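One contact in two related proteins. Structure 1 is Sts-2 protein from Mus musculus, which probably interferes with CBL-mediated down-regulation of receptor tyrosine kinases, and carries a phosphatase domain with acid-dependent activity: PDB 3D4I (chain A, 1.95 Å), residues A94-R99 and G124-M129. Structure 2 is ecdysteroid-phosphate phosphatase from Bombyx mori: PDB 3C7T (chain B, 1.76 Å), residues A87-R92 and G117-K122. Structure 2 is superposed on structure 1 by the backbone atoms of these residues (RMSD 0.54 Å); each is numbered along its deposited sequence.

Structure 1 (3D4I); sequences ASPALR and GIFEWM.
Ser-95 OG bonds to His-202 NE2 and takes a second, weak bond from Ala-97 N (3.3 Å). Ser-95 OG also lies at the edge of the Phe-126 ring, 3.4 Å from CD1. In this histidine phosphatase domain, residues 94-99 lead from strand 89-94 into helix 98-111, with Ala-97 at the N-cap; residues 124-129 lie in the loop after edge strand 119-121. Ala-97 CB meets the ring edge at CE1 of Phe-126 (3.9 Å), and the Pro-96 side chain crosses Phe-126 at about a right angle. Ile-125 CD1 packs against Ala-94 C at 3.8 Å. Glu-127 has CG anti to its backbone N (chi1 -178°), and a bend at chi2 (65°) brings OE1 to Trp-128 N, whose N-H it accepts through its anti lone pair (3.0 Å); Ser-204 OG also bonds to OE1. A modelled water lies between Arg-99 NH2 and Glu-127 OE2. Arg-99, salt-bridged to Glu-132, touches His-17 and His-202, consistent with the phosphate pocket of this family.

Structure 2 (3C7T); sequences ASPALR and GLFEFK. With WO4 (tungstate(VI)ion), chain C.
Ser-88 OG bonds to NE2 of His-192, a probable active-site residue, and takes a second, weak bond from Ala-90 N (3.4 Å). Ser-88 OG also lies at the edge of the Phe-119 ring, 3.6 Å from CD1. Ala-90 CB meets the ring edge at CE1 of Phe-119 (4.1 Å), and the Pro-89 side chain crosses Phe-119 at about a right angle. Leu-118 CD1 packs against Ala-87 C at 3.8 Å. Glu-120 has CG between its backbone N and carbonyl carbon (chi1 71°), and the chain then runs extended, bringing OE1 to Arg-92 NH2 in a salt bridge of 3.3 Å; the carboxylate and guanidinium planes are 62° apart. Lys-128 NZ pairs with the other oxygen, OE2. A modelled water lies between Arg-92 NH2 and Glu-120 OE2. The Arg-92 guanidinium turns its edge to tungstate, with NE (2.7 Å) and NH2 (2.8 Å) both donating to O4. Tungstate, a phosphate mimic, is also bonded by Arg-11, Arg-15, His-192 and Lys-224, and Arg-92 touches His-12, which forms the phosphohistidine intermediate.

What differs
Both structures pack Phe-126(A) / Phe-119(B) against Ser-95(A) / Ser-88(B), Pro-96(A) / Pro-89(B) and Ala-97(A) / Ala-90(B); the side chains of Ser-95(A), Arg-99(A), Phe-126(A) and their counterparts keep their place. The main change is in the shared glutamate. Between Glu-127(A) and Glu-120(B) chi1 goes from -178° to 71° and chi2 from 65° to -178°, and the CD atoms stand 3.3 Å apart after superposition. In structure 1 the carboxylate folds back onto its own loop, where Glu-127(A) OE1 accepts from Trp-128(A) N at 3.0 Å. In structure 2 that bond is absent, and Glu-120(B) OE1 instead pairs with Arg-92(B) NH2 at 3.3 Å; Arg-99(A) NH2 and Glu-127(A) OE2 are 5.1 Å apart. Tungstate, present in structure 2 alone, touches both Arg-92(B) and Glu-120(B), so the glutamate turn may accompany oxyanion binding, although sequence differences could contribute. At Ile-125(A) / Leu-118(B) the CB atoms are 1.3 Å apart, yet the CD1 atoms lie only 0.5 Å apart, and both keep the touch on Ala-94(A) / Ala-87(B). CG and CD1 of Trp-128(A) and Phe-121(B) overlie, whereas CZ2, CZ3 and CH2 of Trp-128(A) and CE2 of Phe-121(B) lack counterparts. Met-129(A) is exchanged for Lys-122(B), whose CE and NZ are unmatched, as are CG and CE of Met-129(A); psi is -26° against 87°, and the carbonyl O atoms stand 2.9 Å apart after superposition.

Structure 1 (3D4I)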
loop_
_atom_site.group_PDB
_atom_site.type_symbol
_atom_site.label_atom_id
_atom_site.label_comp_id
_atom_site.label_asym_id
_atom_site.label_seq_id
_atom_site.Cartn_x
_atom_site.Cartn_y
_atom_site.Cartn_z
ATOM N N ALA A 94 -12.681 -12.842 -13.557
ATOM C CA ALA A 94 -11.762 -11.730 -13.792
ATOM C C ALA A 94 -11.635 -11.451 -15.277
ATOM O O ALA A 94 -11.644 -12.372 -16.097
ATOM C CB ALA A 94 -10.364 -12.056 -13.209
ATOM N N SER A 95 -11.483 -10.181 -15.612
ATOM C CA SER A 95 -10.988 -9.764 -16.907
ATOM C C SER A 95 -9.630 -10.414 -17.223
ATOM O O SER A 95 -8.805 -10.607 -16.324
ATOM C CB SER A 95 -10.863 -8.241 -16.912
ATOM O OG SER A 95 -9.975 -7.806 -17.918
ATOM N N PRO A 96 -9.396 -10.776 -18.500
ATOM C CA PRO A 96 -8.116 -11.415 -18.885
ATOM C C PRO A 96 -6.843 -10.526 -18.718
ATOM O O PRO A 96 -5.706 -11.047 -18.789
ATOM C CB PRO A 96 -8.344 -11.786 -20.363
ATOM C CG PRO A 96 -9.365 -10.770 -20.860
ATOM C CD PRO A 96 -10.304 -10.630 -19.654
ATOM N N ALA A 97 -7.023 -9.219 -18.505
ATOM C CA ALA A 97 -5.904 -8.309 -18.232
ATOM C C ALA A 97 -5.112 -8.772 -17.011
ATOM O O ALA A 97 -5.687 -9.184 -15.991
ATOM C CB ALA A 97 -6.386 -6.874 -18.056
ATOM N N LEU A 98 -3.786 -8.719 -17.110
ATOM C CA LEU A 98 -2.937 -9.180 -16.019
ATOM C C LEU A 98 -3.304 -8.512 -14.705
ATOM O O LEU A 98 -3.418 -9.179 -13.692
ATOM C CB LEU A 98 -1.454 -8.888 -16.339
ATOM C CG LEU A 98 -0.410 -9.313 -15.304
ATOM C CD1 LEU A 98 -0.501 -10.804 -14.984
ATOM C CD2 LEU A 98 1.005 -8.930 -15.815
ATOM N N ARG A 99 -3.451 -7.191 -14.735
ATOM C CA ARG A 99 -3.773 -6.398 -13.541
ATOM C C ARG A 99 -5.032 -6.894 -12.830
ATOM O O ARG A 99 -5.083 -6.888 -11.601
ATOM C CB ARG A 99 -3.859 -4.896 -13.893
ATOM C CG ARG A 99 -4.965 -4.532 -14.901
ATOM C CD ARG A 99 -4.678 -3.160 -15.436
ATOM N NE ARG A 99 -5.638 -2.655 -16.412
ATOM C CZ ARG A 99 -5.578 -2.809 -17.732
ATOM N NH1 ARG A 99 -4.631 -3.556 -18.311
ATOM N NH2 ARG A 99 -6.504 -2.225 -18.480
ATOM N N GLY A 124 -15.422 -11.325 -21.685
ATOM C CA GLY A 124 -16.623 -10.500 -21.813
ATOM C C GLY A 124 -16.698 -9.348 -20.809
ATOM O O GLY A 124 -17.508 -8.432 -20.980
ATOM N N ILE A 125 -15.839 -9.372 -19.789
ATOM C CA ILE A 125 -15.740 -8.236 -18.851
ATOM C C ILE A 125 -14.403 -7.495 -18.970
ATOM O O ILE A 125 -14.026 -6.749 -18.073
ATOM C CB ILE A 125 -16.043 -8.642 -17.346
ATOM C CG1 ILE A 125 -14.982 -9.617 -16.796
ATOM C CG2 ILE A 125 -17.494 -9.172 -17.236
ATOM C CD1 ILE A 125 -15.208 -10.125 -15.317
ATOM N N PHE A 126 -13.697 -7.703 -20.094
ATOM C CA PHE A 126 -12.524 -6.903 -20.412
ATOM C C PHE A 126 -12.926 -5.439 -20.635
ATOM O O PHE A 126 -14.113 -5.125 -20.806
ATOM C CB PHE A 126 -11.815 -7.465 -21.645
ATOM C CG PHE A 126 -10.518 -6.769 -21.977
ATOM C CD1 PHE A 126 -9.429 -6.836 -21.112
ATOM C CD2 PHE A 126 -10.386 -6.076 -23.165
ATOM C CE1 PHE A 126 -8.233 -6.197 -21.417
ATOM C CE2 PHE A 126 -9.199 -5.437 -23.492
ATOM C CZ PHE A 126 -8.108 -5.513 -22.614
ATOM N N GLU A 127 -11.938 -4.547 -20.615
ATOM C CA GLU A 127 -12.151 -3.130 -20.894
ATOM C C GLU A 127 -12.777 -2.912 -22.274
ATOM O O GLU A 127 -12.602 -3.732 -23.177
ATOM C CB GLU A 127 -10.782 -2.406 -20.792
ATOM C CG GLU A 127 -10.797 -0.895 -20.996
ATOM C CD GLU A 127 -11.575 -0.180 -19.913
ATOM O OE1 GLU A 127 -12.796 -0.060 -20.066
ATOM O OE2 GLU A 127 -10.960 0.257 -18.907
ATOM N N TRP A 128 -13.528 -1.824 -22.437
ATOM C CA TRP A 128 -13.988 -1.390 -23.760
ATOM C C TRP A 128 -12.784 -1.244 -24.685
ATOM O O TRP A 128 -11.831 -0.554 -24.329
ATOM C CB TRP A 128 -14.723 -0.047 -23.632
ATOM C CG TRP A 128 -15.341 0.525 -24.922
ATOM C CD1 TRP A 128 -15.617 -0.138 -26.080
ATOM C CD2 TRP A 128 -15.824 1.858 -25.103
ATOM N NE1 TRP A 128 -16.207 0.713 -26.991
ATOM C CE2 TRP A 128 -16.354 1.944 -26.410
ATOM C CE3 TRP A 128 -15.848 3.002 -24.285
ATOM C CZ2 TRP A 128 -16.875 3.137 -26.934
ATOM C CZ3 TRP A 128 -16.390 4.194 -24.814
ATOM C CH2 TRP A 128 -16.891 4.244 -26.111
ATOM N N MET A 129 -12.833 -1.881 -25.868
ATOM C CA MET A 129 -11.668 -1.947 -26.785
ATOM C C MET A 129 -11.221 -0.591 -27.292
ATOM O O MET A 129 -10.065 -0.412 -27.656
ATOM C CB MET A 129 -11.951 -2.884 -27.978
ATOM C CG MET A 129 -12.182 -4.344 -27.574
ATOM S SD MET A 129 -10.659 -5.119 -26.984
ATOM C CE MET A 129 -9.757 -5.196 -28.553
HETATM O O HOH W 1 -8.583 -0.469 -17.325
#

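Structure 2 (3C7T)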
loop_
_atom_site.group_PDB
_atom_site.type_symbol
_atom_site.label_atom_id
_atom_site.label_comp_id
_atom_site.label_asym_id
_atom_site.label_seq_id
_atom_site.Cartn_x
_atom_site.Cartn_y
_atom_site.Cartn_z
ATOM N N ALA B 87 -12.783 -12.870 -13.601
ATOM C CA ALA B 87 -11.814 -11.797 -13.784
ATOM C C ALA B 87 -11.625 -11.474 -15.252
ATOM O O ALA B 87 -11.589 -12.374 -16.099
ATOM C CB ALA B 87 -10.494 -12.163 -13.166
ATOM N N SER B 88 -11.504 -10.178 -15.550
ATOM C CA SER B 88 -11.088 -9.737 -16.871
ATOM C C SER B 88 -9.748 -10.402 -17.181
ATOM O O SER B 88 -9.000 -10.695 -16.272
ATOM C CB SER B 88 -10.911 -8.216 -16.848
ATOM O OG SER B 88 -10.108 -7.798 -17.918
ATOM N N PRO B 89 -9.450 -10.674 -18.467
ATOM C CA PRO B 89 -8.198 -11.371 -18.760
ATOM C C PRO B 89 -6.920 -10.510 -18.625
ATOM O O PRO B 89 -5.814 -11.054 -18.757
ATOM C CB PRO B 89 -8.406 -11.862 -20.208
ATOM C CG PRO B 89 -9.347 -10.874 -20.789
ATOM C CD PRO B 89 -10.251 -10.433 -19.681
ATOM N N ALA B 90 -7.067 -9.201 -18.362
ATOM C CA ALA B 90 -5.921 -8.314 -18.086
ATOM C C ALA B 90 -5.168 -8.837 -16.876
ATOM O O ALA B 90 -5.794 -9.198 -15.851
ATOM C CB ALA B 90 -6.392 -6.871 -17.831
ATOM N N LEU B 91 -3.831 -8.835 -16.955
ATOM C CA LEU B 91 -3.029 -9.395 -15.867
ATOM C C LEU B 91 -3.318 -8.723 -14.539
ATOM O O LEU B 91 -3.352 -9.408 -13.502
ATOM C CB LEU B 91 -1.531 -9.300 -16.144
ATOM C CG LEU B 91 -0.643 -9.770 -14.998
ATOM C CD1 LEU B 91 -0.887 -11.270 -14.668
ATOM C CD2 LEU B 91 0.855 -9.432 -15.279
ATOM N N ARG B 92 -3.518 -7.410 -14.555
ATOM C CA ARG B 92 -3.831 -6.675 -13.305
ATOM C C ARG B 92 -5.112 -7.177 -12.625
ATOM O O ARG B 92 -5.225 -7.176 -11.388
ATOM C CB ARG B 92 -3.906 -5.169 -13.585
ATOM C CG ARG B 92 -4.962 -4.789 -14.620
ATOM C CD ARG B 92 -4.851 -3.311 -14.958
ATOM N NE ARG B 92 -5.703 -2.808 -16.038
ATOM C CZ ARG B 92 -5.418 -2.869 -17.349
ATOM N NH1 ARG B 92 -4.325 -3.504 -17.802
ATOM N NH2 ARG B 92 -6.262 -2.325 -18.223
ATOM N N GLY B 117 -15.313 -11.495 -21.516
ATOM C CA GLY B 117 -16.502 -10.641 -21.497
ATOM C C GLY B 117 -16.289 -9.427 -20.611
ATOM O O GLY B 117 -16.858 -8.371 -20.860
ATOM N N LEU B 118 -15.440 -9.580 -19.593
ATOM C CA LEU B 118 -15.169 -8.520 -18.623
ATOM C C LEU B 118 -14.088 -7.525 -19.050
ATOM O O LEU B 118 -13.858 -6.532 -18.348
ATOM C CB LEU B 118 -14.811 -9.154 -17.257
ATOM C CG LEU B 118 -15.901 -10.025 -16.598
ATOM C CD1 LEU B 118 -15.366 -10.591 -15.301
ATOM C CD2 LEU B 118 -17.203 -9.241 -16.366
ATOM N N PHE B 119 -13.431 -7.762 -20.189
ATOM C CA PHE B 119 -12.357 -6.848 -20.610
ATOM C C PHE B 119 -12.880 -5.427 -20.897
ATOM O O PHE B 119 -14.029 -5.240 -21.315
ATOM C CB PHE B 119 -11.534 -7.419 -21.784
ATOM C CG PHE B 119 -10.275 -6.635 -22.080
ATOM C CD1 PHE B 119 -9.236 -6.594 -21.164
ATOM C CD2 PHE B 119 -10.141 -5.942 -23.291
ATOM C CE1 PHE B 119 -8.075 -5.857 -21.431
ATOM C CE2 PHE B 119 -8.978 -5.208 -23.579
ATOM C CZ PHE B 119 -7.945 -5.167 -22.646
ATOM N N GLU B 120 -12.019 -4.429 -20.647
ATOM C CA GLU B 120 -12.339 -3.026 -20.829
ATOM C C GLU B 120 -12.727 -2.727 -22.285
ATOM O O GLU B 120 -12.534 -3.557 -23.173
ATOM C CB GLU B 120 -11.131 -2.170 -20.432
ATOM C CG GLU B 120 -9.965 -2.253 -21.417
ATOM C CD GLU B 120 -8.754 -1.441 -20.979
ATOM O OE1 GLU B 120 -8.780 -0.894 -19.843
ATOM O OE2 GLU B 120 -7.783 -1.337 -21.788
ATOM N N PHE B 121 -13.280 -1.541 -22.503
ATOM C CA PHE B 121 -13.676 -1.078 -23.826
ATOM C C PHE B 121 -12.460 -0.959 -24.737
ATOM O O PHE B 121 -11.468 -0.306 -24.387
ATOM C CB PHE B 121 -14.408 0.267 -23.652
ATOM C CG PHE B 121 -14.839 0.933 -24.931
ATOM C CD1 PHE B 121 -15.216 0.198 -26.059
ATOM C CD2 PHE B 121 -14.926 2.327 -24.975
ATOM C CE1 PHE B 121 -15.620 0.846 -27.214
ATOM C CE2 PHE B 121 -15.330 2.971 -26.120
ATOM C CZ PHE B 121 -15.685 2.226 -27.240
ATOM N N LYS B 122 -12.549 -1.601 -25.901
ATOM C CA LYS B 122 -11.566 -1.458 -26.970
ATOM C C LYS B 122 -11.949 -0.306 -27.911
ATOM O O LYS B 122 -12.626 -0.520 -28.930
ATOM C CB LYS B 122 -11.444 -2.770 -27.754
ATOM C CG LYS B 122 -10.992 -3.955 -26.903
ATOM C CD LYS B 122 -10.913 -5.225 -27.725
ATOM C CE LYS B 122 -12.304 -5.771 -28.062
ATOM N NZ LYS B 122 -12.222 -6.696 -29.233
HETATM W W WO4 C . -8.317 0.355 -15.299
HETATM O O1 WO4 C . -9.890 0.458 -14.180
HETATM O O2 WO4 C . -8.950 1.513 -16.785
HETATM O O3 WO4 C . -6.639 1.280 -14.780
HETATM O O4 WO4 C . -7.984 -1.347 -16.219
HETATM O O HOH W 2 -5.565 -2.126 -20.999
#